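Local coordinates for alpha-2,3-sialyltransferase (Campylobacter jejuni, PDB 2P2V), which probably transfers sialic acid from CMP-sialic acid to galactose-ended acceptor sugars in alpha-2,3 linkage, this chain being the catalytic part of a longer membrane-associated enzyme, at residues D44-N49 with A156-L161; G71-Q76 with K92-S97. All coordinates share one frame; numbering follows the deposited sequence.

Contact 1 (D44-N49 with A156-L161). With CSF (cytidine-5'-monophosphate-3-fluoro-N-acetyl-neuraminic acid), chain O.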
ATOM      1  N   ASP A  44     -32.877 -15.735  -3.983  1.00 28.25           N
ATOM      2  CA  ASP A  44     -31.732 -16.041  -3.059  1.00 27.39           C
ATOM      3  C   ASP A  44     -32.140 -15.468  -1.719  1.00 24.83           C
ATOM      4  O   ASP A  44     -33.043 -14.638  -1.627  1.00 25.86           O
ATOM      5  CB  ASP A  44     -30.434 -15.359  -3.564  1.00 25.80           C
ATOM      6  CG  ASP A  44     -29.853 -16.035  -4.814  1.00 30.35           C
ATOM      7  OD1 ASP A  44     -30.094 -17.225  -4.988  1.00 31.42           O
ATOM      8  OD2 ASP A  44     -29.170 -15.391  -5.654  1.00 29.99           O
ATOM      9  N   VAL A  45     -31.454 -15.860  -0.633  1.00 24.46           N
ATOM     10  CA  VAL A  45     -31.845 -15.415   0.679  1.00 23.30           C
ATOM     11  C   VAL A  45     -30.572 -14.803   1.358  1.00 22.60           C
ATOM     12  O   VAL A  45     -29.502 -15.405   1.243  1.00 23.27           O
ATOM     13  CB  VAL A  45     -32.231 -16.610   1.535  1.00 23.96           C
ATOM     14  CG1 VAL A  45     -32.575 -16.148   2.878  1.00 23.19           C
ATOM     15  CG2 VAL A  45     -33.459 -17.394   0.919  1.00 24.94           C
ATOM     16  N   PHE A  46     -30.728 -13.686   2.069  1.00 23.37           N
ATOM     17  CA  PHE A  46     -29.636 -13.119   2.903  1.00 23.07           C
ATOM     18  C   PHE A  46     -30.102 -13.198   4.347  1.00 23.34           C
ATOM     19  O   PHE A  46     -31.277 -12.904   4.664  1.00 24.24           O
ATOM     20  CB  PHE A  46     -29.369 -11.657   2.564  1.00 21.54           C
ATOM     21  CG  PHE A  46     -28.549 -11.401   1.302  1.00 20.93           C
ATOM     22  CD1 PHE A  46     -28.041 -12.412   0.512  1.00 22.98           C
ATOM     23  CD2 PHE A  46     -28.313 -10.071   0.933  1.00 23.58           C
ATOM     24  CE1 PHE A  46     -27.293 -12.095  -0.654  1.00 21.26           C
ATOM     25  CE2 PHE A  46     -27.582  -9.740  -0.196  1.00 24.19           C
ATOM     26  CZ  PHE A  46     -27.055 -10.755  -0.990  1.00 20.45           C
ATOM     27  N   ARG A  47     -29.207 -13.627   5.246  1.00 22.31           N
ATOM     28  CA  ARG A  47     -29.542 -13.643   6.663  1.00 22.40           C
ATOM     29  C   ARG A  47     -28.406 -12.940   7.416  1.00 22.87           C
ATOM     30  O   ARG A  47     -27.299 -12.776   6.891  1.00 20.80           O
ATOM     31  CB  ARG A  47     -29.625 -15.086   7.190  1.00 23.08           C
ATOM     32  CG  ARG A  47     -30.632 -16.072   6.467  1.00 24.60           C
ATOM     33  CD  ARG A  47     -32.055 -15.566   6.619  1.00 23.27           C
ATOM     34  NE  ARG A  47     -32.565 -15.446   7.990  1.00 30.10           N
ATOM     35  CZ  ARG A  47     -33.107 -16.447   8.684  1.00 29.83           C
ATOM     36  NH1 ARG A  47     -33.178 -17.651   8.174  1.00 31.08           N
ATOM     37  NH2 ARG A  47     -33.604 -16.230   9.895  1.00 30.38           N
ATOM     38  N   CYS A  48     -28.661 -12.542   8.669  1.00 23.25           N
ATOM     39  CA  CYS A  48     -27.627 -11.820   9.362  1.00 23.44           C
ATOM     40  C   CYS A  48     -27.548 -12.301  10.801  1.00 24.42           C
ATOM     41  O   CYS A  48     -28.509 -12.913  11.310  1.00 24.89           O
ATOM     42  CB  CYS A  48     -27.905 -10.312   9.371  1.00 24.71           C
ATOM     43  SG  CYS A  48     -29.408  -9.744  10.191  1.00 27.95           S
ATOM     44  N   ASN A  49     -26.411 -12.007  11.418  1.00 23.57           N
ATOM     45  CA  ASN A  49     -26.296 -12.085  12.873  1.00 23.66           C
ATOM     46  C   ASN A  49     -26.780 -13.434  13.423  1.00 24.55           C
ATOM     47  O   ASN A  49     -26.319 -14.462  12.934  1.00 23.32           O
ATOM     48  CB  ASN A  49     -26.950 -10.863  13.502  1.00 24.15           C
ATOM     49  CG  ASN A  49     -26.320  -9.540  13.013  1.00 25.64           C
ATOM     50  OD1 ASN A  49     -25.209  -9.523  12.491  1.00 25.82           O
ATOM     51  ND2 ASN A  49     -27.018  -8.441  13.213  1.00 32.09           N
ATOM     52  N   ALA A 156     -28.624  -2.651   0.781  1.00 23.67           N
ATOM     53  CA  ALA A 156     -27.596  -1.912   0.056  1.00 22.75           C
ATOM     54  C   ALA A 156     -26.663  -2.892  -0.633  1.00 23.45           C
ATOM     55  O   ALA A 156     -26.324  -2.752  -1.823  1.00 22.85           O
ATOM     56  CB  ALA A 156     -26.816  -0.885   1.067  1.00 22.12           C
ATOM     57  N   ILE A 157     -26.242  -3.952   0.087  1.00 22.78           N
ATOM     58  CA  ILE A 157     -25.353  -4.922  -0.504  1.00 22.62           C
ATOM     59  C   ILE A 157     -26.034  -5.595  -1.715  1.00 22.53           C
ATOM     60  O   ILE A 157     -25.419  -5.727  -2.801  1.00 24.50           O
ATOM     61  CB  ILE A 157     -24.953  -6.038   0.530  1.00 23.11           C
ATOM     62  CG1 ILE A 157     -23.978  -5.437   1.551  1.00 20.53           C
ATOM     63  CG2 ILE A 157     -24.278  -7.200  -0.193  1.00 24.07           C
ATOM     64  CD1 ILE A 157     -22.533  -5.330   1.093  1.00 22.24           C
ATOM     65  N   ALA A 158     -27.277  -5.994  -1.509  1.00 22.21           N
ATOM     66  CA  ALA A 158     -28.077  -6.659  -2.592  1.00 24.30           C
ATOM     67  C   ALA A 158     -28.145  -5.762  -3.838  1.00 23.91           C
ATOM     68  O   ALA A 158     -27.881  -6.232  -4.968  1.00 25.96           O
ATOM     69  CB  ALA A 158     -29.458  -7.028  -2.095  1.00 24.43           C
ATOM     70  N   ILE A 159     -28.425  -4.481  -3.622  1.00 26.12           N
ATOM     71  CA  ILE A 159     -28.544  -3.482  -4.715  1.00 26.73           C
ATOM     72  C   ILE A 159     -27.216  -3.295  -5.400  1.00 27.69           C
ATOM     73  O   ILE A 159     -27.128  -3.337  -6.663  1.00 27.03           O
ATOM     74  CB  ILE A 159     -29.136  -2.171  -4.185  1.00 26.82           C
ATOM     75  CG1 ILE A 159     -30.570  -2.429  -3.739  1.00 26.52           C
ATOM     76  CG2 ILE A 159     -29.019  -1.024  -5.188  1.00 28.81           C
ATOM     77  CD1 ILE A 159     -31.173  -1.347  -2.962  1.00 25.71           C
ATOM     78  N   ALA A 160     -26.126  -3.168  -4.595  1.00 25.34           N
ATOM     79  CA  ALA A 160     -24.824  -3.108  -5.225  1.00 25.96           C
ATOM     80  C   ALA A 160     -24.454  -4.336  -6.050  1.00 25.57           C
ATOM     81  O   ALA A 160     -23.690  -4.216  -6.988  1.00 26.15           O
ATOM     82  CB  ALA A 160     -23.697  -2.724  -4.241  1.00 25.79           C
ATOM     83  N   LEU A 161     -24.945  -5.517  -5.690  1.00 25.34           N
ATOM     84  CA  LEU A 161     -24.552  -6.720  -6.375  1.00 26.79           C
ATOM     85  C   LEU A 161     -25.483  -6.970  -7.565  1.00 27.86           C
ATOM     86  O   LEU A 161     -25.247  -7.876  -8.376  1.00 29.95           O
ATOM     87  CB  LEU A 161     -24.642  -7.910  -5.443  1.00 25.54           C
ATOM     88  CG  LEU A 161     -23.471  -7.949  -4.419  1.00 24.64           C
ATOM     89  CD1 LEU A 161     -23.823  -9.032  -3.447  1.00 24.80           C
ATOM     90  CD2 LEU A 161     -22.061  -8.139  -5.014  1.00 27.53           C
TER
HETATM   91  C5A CSF O1001     -27.481  -5.013  17.885  1.00 42.56           C
HETATM   92  C4A CSF O1001     -28.713  -4.338  17.291  1.00 42.98           C
HETATM   93  C2A CSF O1001     -28.241  -5.435  15.023  1.00 44.01           C
HETATM   94  O6A CSF O1001     -27.170  -6.122  15.706  1.00 41.85           O
HETATM   95  C6A CSF O1001     -27.261  -6.341  17.138  1.00 41.08           C
HETATM   96  C3A CSF O1001     -28.574  -4.146  15.774  1.00 44.45           C
HETATM   97  O4A CSF O1001     -28.853  -3.047  17.867  1.00 46.44           O
HETATM   98  N5A CSF O1001     -27.794  -5.279  19.306  1.00 37.91           N
HETATM   99  C7A CSF O1001     -25.972  -7.033  17.565  1.00 39.19           C
HETATM  100  C8A CSF O1001     -25.766  -8.324  16.782  1.00 36.63           C
HETATM  101  C9A CSF O1001     -24.417  -8.992  17.120  1.00 35.05           C
HETATM  102  O9A CSF O1001     -24.275 -10.274  16.464  1.00 33.99           O
HETATM  103  O8A CSF O1001     -26.909  -9.203  17.025  1.00 34.65           O
HETATM  104  O7A CSF O1001     -24.879  -6.111  17.404  1.00 40.73           O
HETATM  105  C1A CSF O1001     -27.768  -4.987  13.647  1.00 42.82           C
HETATM  106  OBA CSF O1001     -28.501  -4.156  13.042  1.00 40.93           O
HETATM  107  OAA CSF O1001     -26.693  -5.465  13.190  1.00 38.46           O
HETATM  108  O1A CSF O1001     -29.433  -6.211  14.760  1.00 45.22           O
HETATM  109  O2A CSF O1001     -30.787  -7.165  16.598  1.00 48.26           O
HETATM  110  N1  CSF O1001     -34.702  -6.492  13.565  1.00 48.16           N
HETATM  111  C2  CSF O1001     -35.814  -5.602  13.669  1.00 49.93           C
HETATM  112  N3  CSF O1001     -36.628  -5.631  14.766  1.00 47.70           N
HETATM  113  C4  CSF O1001     -36.391  -6.526  15.752  1.00 48.16           C
HETATM  114  C5  CSF O1001     -35.308  -7.410  15.667  1.00 46.18           C
HETATM  115  C6  CSF O1001     -34.472  -7.378  14.555  1.00 47.52           C
HETATM  116  C3' CSF O1001     -31.567  -5.815  12.480  1.00 48.51           C
HETATM  117  C2' CSF O1001     -32.947  -5.234  12.237  1.00 50.02           C
HETATM  118  C1' CSF O1001     -33.844  -6.466  12.361  1.00 49.03           C
HETATM  119  O4' CSF O1001     -33.025  -7.654  12.286  1.00 48.84           O
HETATM  120  C4' CSF O1001     -31.658  -7.288  12.101  1.00 47.07           C
HETATM  121  PA  CSF O1001     -29.965  -7.605  15.411  1.00 46.42           P
HETATM  122  O5' CSF O1001     -31.027  -8.142  14.303  1.00 44.90           O
HETATM  123  C5' CSF O1001     -30.729  -8.192  12.909  1.00 46.35           C
HETATM  124  O3' CSF O1001     -30.604  -5.191  11.639  1.00 50.07           O
HETATM  125  O2' CSF O1001     -33.025  -4.677  10.897  1.00 49.10           O
HETATM  126  N4  CSF O1001     -37.199  -6.579  16.855  1.00 48.11           N
HETATM  127  O2  CSF O1001     -36.014  -4.760  12.749  1.00 48.09           O
HETATM  128  O3A CSF O1001     -28.914  -8.672  15.508  1.00 44.27           O
HETATM  129  C10 CSF O1001     -26.778  -5.221  20.185  1.00 42.21           C
HETATM  130  O10 CSF O1001     -25.605  -4.978  19.861  1.00 38.70           O
HETATM  131  C11 CSF O1001     -27.156  -5.496  21.623  1.00 40.70           C
HETATM  132  F3A CSF O1001     -27.561  -3.252  15.505  1.00 45.65           F
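The ring of F46 reaches from strand 44-48 onto segment 156-161 of helix 150-161 and meets three aliphatic side chains. CE2 of F46 lies 3.8 Å from CB of A158, and the small methyl lets the aromatic ring come this close to the helix; CG2 of I157 stands 4.2 Å from the same CE2. Both methyls approach the ring obliquely, whereas CD1 of L161 sits near the ring plane at its edge, 4.4 Å from CZ of F46. With CG anti to its carbonyl carbon (chi1 -78°), F46 spans the gap between segment axes 11.0 Å apart. M154 touches the F46 side chain, and the F67 ring meets its ring.

Further along the same segment, C48 and N49 reach CSF, a donor-sugar analogue. ND2 of N49 gives hydrogen bonds of 3.0 Å to the phosphate oxygen O3A and to the carboxylate oxygen OAA of CSF, both bent (143° and 147° at the hydrogen), so the two N-H groups of one amide probably each meet a negatively charged group. SG of C48 packs 3.4 Å from C5' of CSF. A helix packed on a parallel sheet, with the nucleotide sugar held at the end of a strand, is consistent with the Rossmann-like folds of nucleotide-sugar-dependent glycosyltransferases.

Contact 2 (G71-Q76 with K92-S97)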
ATOM      1  N   GLY A  71     -17.558  -6.869  15.503  1.00 25.21           N
ATOM      2  CA  GLY A  71     -17.237  -7.059  16.963  1.00 25.36           C
ATOM      3  C   GLY A  71     -17.365  -8.501  17.455  1.00 26.25           C
ATOM      4  O   GLY A  71     -16.770  -8.871  18.473  1.00 25.59           O
ATOM      5  N   VAL A  72     -18.131  -9.316  16.731  1.00 24.77           N
ATOM      6  CA  VAL A  72     -18.306 -10.733  17.018  1.00 23.99           C
ATOM      7  C   VAL A  72     -17.967 -11.547  15.799  1.00 22.12           C
ATOM      8  O   VAL A  72     -18.285 -12.712  15.741  1.00 21.49           O
ATOM      9  CB  VAL A  72     -19.777 -11.066  17.438  1.00 24.46           C
ATOM     10  CG1 VAL A  72     -20.074 -10.416  18.827  1.00 25.89           C
ATOM     11  CG2 VAL A  72     -20.769 -10.490  16.411  1.00 25.01           C
ATOM     12  N   PHE A  73     -17.238 -10.967  14.849  1.00 20.99           N
ATOM     13  CA  PHE A  73     -16.968 -11.763  13.597  1.00 19.55           C
ATOM     14  C   PHE A  73     -16.207 -13.031  13.842  1.00 20.20           C
ATOM     15  O   PHE A  73     -16.454 -14.062  13.224  1.00 18.34           O
ATOM     16  CB  PHE A  73     -16.254 -10.902  12.539  1.00 19.93           C
ATOM     17  CG  PHE A  73     -16.307 -11.520  11.167  1.00 19.42           C
ATOM     18  CD1 PHE A  73     -17.471 -11.360  10.380  1.00 21.67           C
ATOM     19  CD2 PHE A  73     -15.270 -12.301  10.706  1.00 19.16           C
ATOM     20  CE1 PHE A  73     -17.534 -11.962   9.127  1.00 23.14           C
ATOM     21  CE2 PHE A  73     -15.334 -12.931   9.423  1.00 20.43           C
ATOM     22  CZ  PHE A  73     -16.504 -12.732   8.662  1.00 19.77           C
ATOM     23  N   LEU A  74     -15.194 -12.965  14.730  1.00 19.79           N
ATOM     24  CA  LEU A  74     -14.421 -14.179  14.994  1.00 21.43           C
ATOM     25  C   LEU A  74     -15.303 -15.353  15.390  1.00 20.10           C
ATOM     26  O   LEU A  74     -15.132 -16.451  14.870  1.00 19.24           O
ATOM     27  CB  LEU A  74     -13.382 -13.892  16.128  1.00 21.20           C
ATOM     28  CG  LEU A  74     -12.439 -15.067  16.490  1.00 22.11           C
ATOM     29  CD1 LEU A  74     -11.261 -15.148  15.585  1.00 20.66           C
ATOM     30  CD2 LEU A  74     -11.917 -14.754  17.923  1.00 22.42           C
ATOM     31  N   GLN A  75     -16.195 -15.143  16.373  1.00 21.75           N
ATOM     32  CA  GLN A  75     -17.095 -16.214  16.808  1.00 22.14           C
ATOM     33  C   GLN A  75     -18.121 -16.577  15.699  1.00 22.15           C
ATOM     34  O   GLN A  75     -18.394 -17.756  15.448  1.00 21.00           O
ATOM     35  CB  GLN A  75     -17.812 -15.802  18.090  1.00 24.82           C
ATOM     36  CG  GLN A  75     -16.823 -15.611  19.263  1.00 27.43           C
ATOM     37  CD  GLN A  75     -16.212 -14.209  19.376  1.00 33.12           C
ATOM     38  OE1 GLN A  75     -16.266 -13.395  18.447  1.00 32.54           O
ATOM     39  NE2 GLN A  75     -15.605 -13.922  20.554  1.00 30.34           N
ATOM     40  N   GLN A  76     -18.627 -15.570  14.994  1.00 21.02           N
ATOM     41  CA  GLN A  76     -19.681 -15.885  14.008  1.00 20.89           C
ATOM     42  C   GLN A  76     -19.099 -16.651  12.825  1.00 20.69           C
ATOM     43  O   GLN A  76     -19.786 -17.513  12.208  1.00 22.24           O
ATOM     44  CB  GLN A  76     -20.306 -14.599  13.477  1.00 21.05           C
ATOM     45  CG  GLN A  76     -21.126 -13.764  14.423  1.00 23.24           C
ATOM     46  CD  GLN A  76     -22.427 -14.386  14.839  1.00 23.93           C
ATOM     47  OE1 GLN A  76     -22.585 -15.611  14.896  1.00 24.88           O
ATOM     48  NE2 GLN A  76     -23.401 -13.524  15.101  1.00 25.37           N
ATOM     49  N   LYS A  92     -23.308 -19.752   0.996  1.00 24.46           N
ATOM     50  CA  LYS A  92     -22.434 -19.508  -0.125  1.00 25.04           C
ATOM     51  C   LYS A  92     -21.418 -18.390   0.030  1.00 24.28           C
ATOM     52  O   LYS A  92     -20.394 -18.403  -0.648  1.00 24.96           O
ATOM     53  CB  LYS A  92     -23.209 -19.352  -1.441  1.00 26.55           C
ATOM     54  CG  LYS A  92     -23.898 -20.671  -1.835  1.00 30.96           C
ATOM     55  CD  LYS A  92     -24.989 -20.397  -2.875  1.00 37.76           C
ATOM     56  CE  LYS A  92     -25.392 -21.681  -3.582  1.00 43.88           C
ATOM     57  NZ  LYS A  92     -24.221 -22.199  -4.342  1.00 49.31           N
ATOM     58  N   ASN A  93     -21.685 -17.444   0.923  1.00 23.42           N
ATOM     59  CA  ASN A  93     -20.801 -16.294   1.050  1.00 22.78           C
ATOM     60  C   ASN A  93     -20.896 -15.807   2.472  1.00 22.07           C
ATOM     61  O   ASN A  93     -21.942 -15.841   3.054  1.00 21.99           O
ATOM     62  CB  ASN A  93     -21.293 -15.096   0.210  1.00 21.67           C
ATOM     63  CG  ASN A  93     -21.143 -15.324  -1.294  1.00 25.54           C
ATOM     64  OD1 ASN A  93     -20.118 -15.002  -1.841  1.00 24.81           O
ATOM     65  ND2 ASN A  93     -22.194 -15.842  -1.960  1.00 25.29           N
ATOM     66  N   ILE A  94     -19.823 -15.224   2.972  1.00 22.12           N
ATOM     67  CA  ILE A  94     -19.870 -14.701   4.349  1.00 20.27           C
ATOM     68  C   ILE A  94     -19.334 -13.283   4.348  1.00 19.58           C
ATOM     69  O   ILE A  94     -18.179 -13.080   3.983  1.00 19.44           O
ATOM     70  CB  ILE A  94     -18.981 -15.537   5.342  1.00 21.12           C
ATOM     71  CG1 ILE A  94     -19.481 -16.971   5.439  1.00 21.28           C
ATOM     72  CG2 ILE A  94     -19.047 -14.844   6.718  1.00 21.74           C
ATOM     73  CD1 ILE A  94     -18.533 -17.938   6.260  1.00 20.76           C
ATOM     74  N   PHE A  95     -20.161 -12.292   4.695  1.00 20.12           N
ATOM     75  CA  PHE A  95     -19.717 -10.895   4.740  1.00 20.69           C
ATOM     76  C   PHE A  95     -19.547 -10.396   6.179  1.00 19.98           C
ATOM     77  O   PHE A  95     -20.323 -10.785   7.049  1.00 21.39           O
ATOM     78  CB  PHE A  95     -20.746  -9.943   4.181  1.00 19.55           C
ATOM     79  CG  PHE A  95     -20.896 -10.043   2.661  1.00 23.47           C
ATOM     80  CD1 PHE A  95     -21.698 -11.013   2.144  1.00 25.29           C
ATOM     81  CD2 PHE A  95     -20.242  -9.160   1.824  1.00 22.70           C
ATOM     82  CE1 PHE A  95     -21.857 -11.141   0.724  1.00 26.35           C
ATOM     83  CE2 PHE A  95     -20.378  -9.266   0.420  1.00 26.85           C
ATOM     84  CZ  PHE A  95     -21.216 -10.260  -0.093  1.00 24.00           C
ATOM     85  N   CYS A  96     -18.609  -9.475   6.343  1.00 20.82           N
ATOM     86  CA  CYS A  96     -18.527  -8.659   7.553  1.00 20.83           C
ATOM     87  C   CYS A  96     -19.129  -7.306   7.232  1.00 21.69           C
ATOM     88  O   CYS A  96     -18.667  -6.619   6.296  1.00 25.25           O
ATOM     89  CB  CYS A  96     -17.058  -8.539   7.956  1.00 20.47           C
ATOM     90  SG  CYS A  96     -16.971  -7.708   9.554  1.00 24.65           S
ATOM     91  N   SER A  97     -20.236  -6.971   7.882  1.00 21.58           N
ATOM     92  CA  SER A  97     -20.954  -5.707   7.688  1.00 22.85           C
ATOM     93  C   SER A  97     -20.145  -4.499   8.194  1.00 24.19           C
ATOM     94  O   SER A  97     -20.086  -4.196   9.419  1.00 24.67           O
ATOM     95  CB  SER A  97     -22.293  -5.777   8.389  1.00 24.31           C
ATOM     96  OG  SER A  97     -23.022  -6.948   8.059  1.00 23.76           O
TER
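The phenyl ring of F73 meets strand 90-96 with its CD1-CE1-CZ side, and different kinds of atom gather round that side. At the edge, near the ring plane, is the main-chain O of F95, 3.7 Å from CE1 of F73, where the slightly positive C-H rim of the ring suits a carbonyl oxygen. C96 comes in obliquely: its CB is 3.6 Å from CE1 of F73, and its SG lies 4.5 Å from the ring centroid, 39° off the normal. This is a sulfur-aromatic contact, in which the polarisable sulfur comes nearest CD1 of F73. CG2 of I94 also arrives obliquely, 3.8 Å from CZ of F73.

Torsions at both ends make the fit. F73 has CG anti to the backbone N (chi1 -164°), which extends the ring from the first turn of its helix toward the strand. In C96 the sulfur likewise lies opposite the backbone N (chi1 -173°), which turns SG toward the CD1-CG side of the ring. I94 and C96, two apart in the strand, face the helix together, while the F95 side chain sets off away from the helix, and its ring stacks on F67. A compact cysteine and a branched isoleucine thus make a suitable apolar seat for a buried phenyl group.

V72 occupies the N-cap position, and its O accepts a bond from N of Q76, 3.0 Å away, in the first helical turn. V72 and Q76 also touch CSF, which places the start of this helix beside the donor site. Helix 107-116 closes over the contact, with F113 meeting both F73 and C96, and F117 stands edge-to-face with F73. F68 of strand 62-68 also touches F73, and the contact joins helix 73-85 to strand 90-96 within the beta-alpha-beta unit they form with strand 62-68.

Overall arrangement
From the N terminus the chain first lays down strand 21-25 and then strand 44-48, where contact 1 begins. It continues through strand 62-68 into helix 73-85 and returns along strand 90-96, so contact 2 closes a short loop within one beta-alpha-beta unit. Helix 150-161 completes contact 1, 106 residues separating its two segments; contact 2 is therefore nested inside this longer loop. The centres lie about 13 Å apart, and N49 and Q76 pack against each other between them. Both contacts reach the same parallel sheet, contact 1 at a central strand and contact 2 nearer one margin, and both include residues of the CSF pocket.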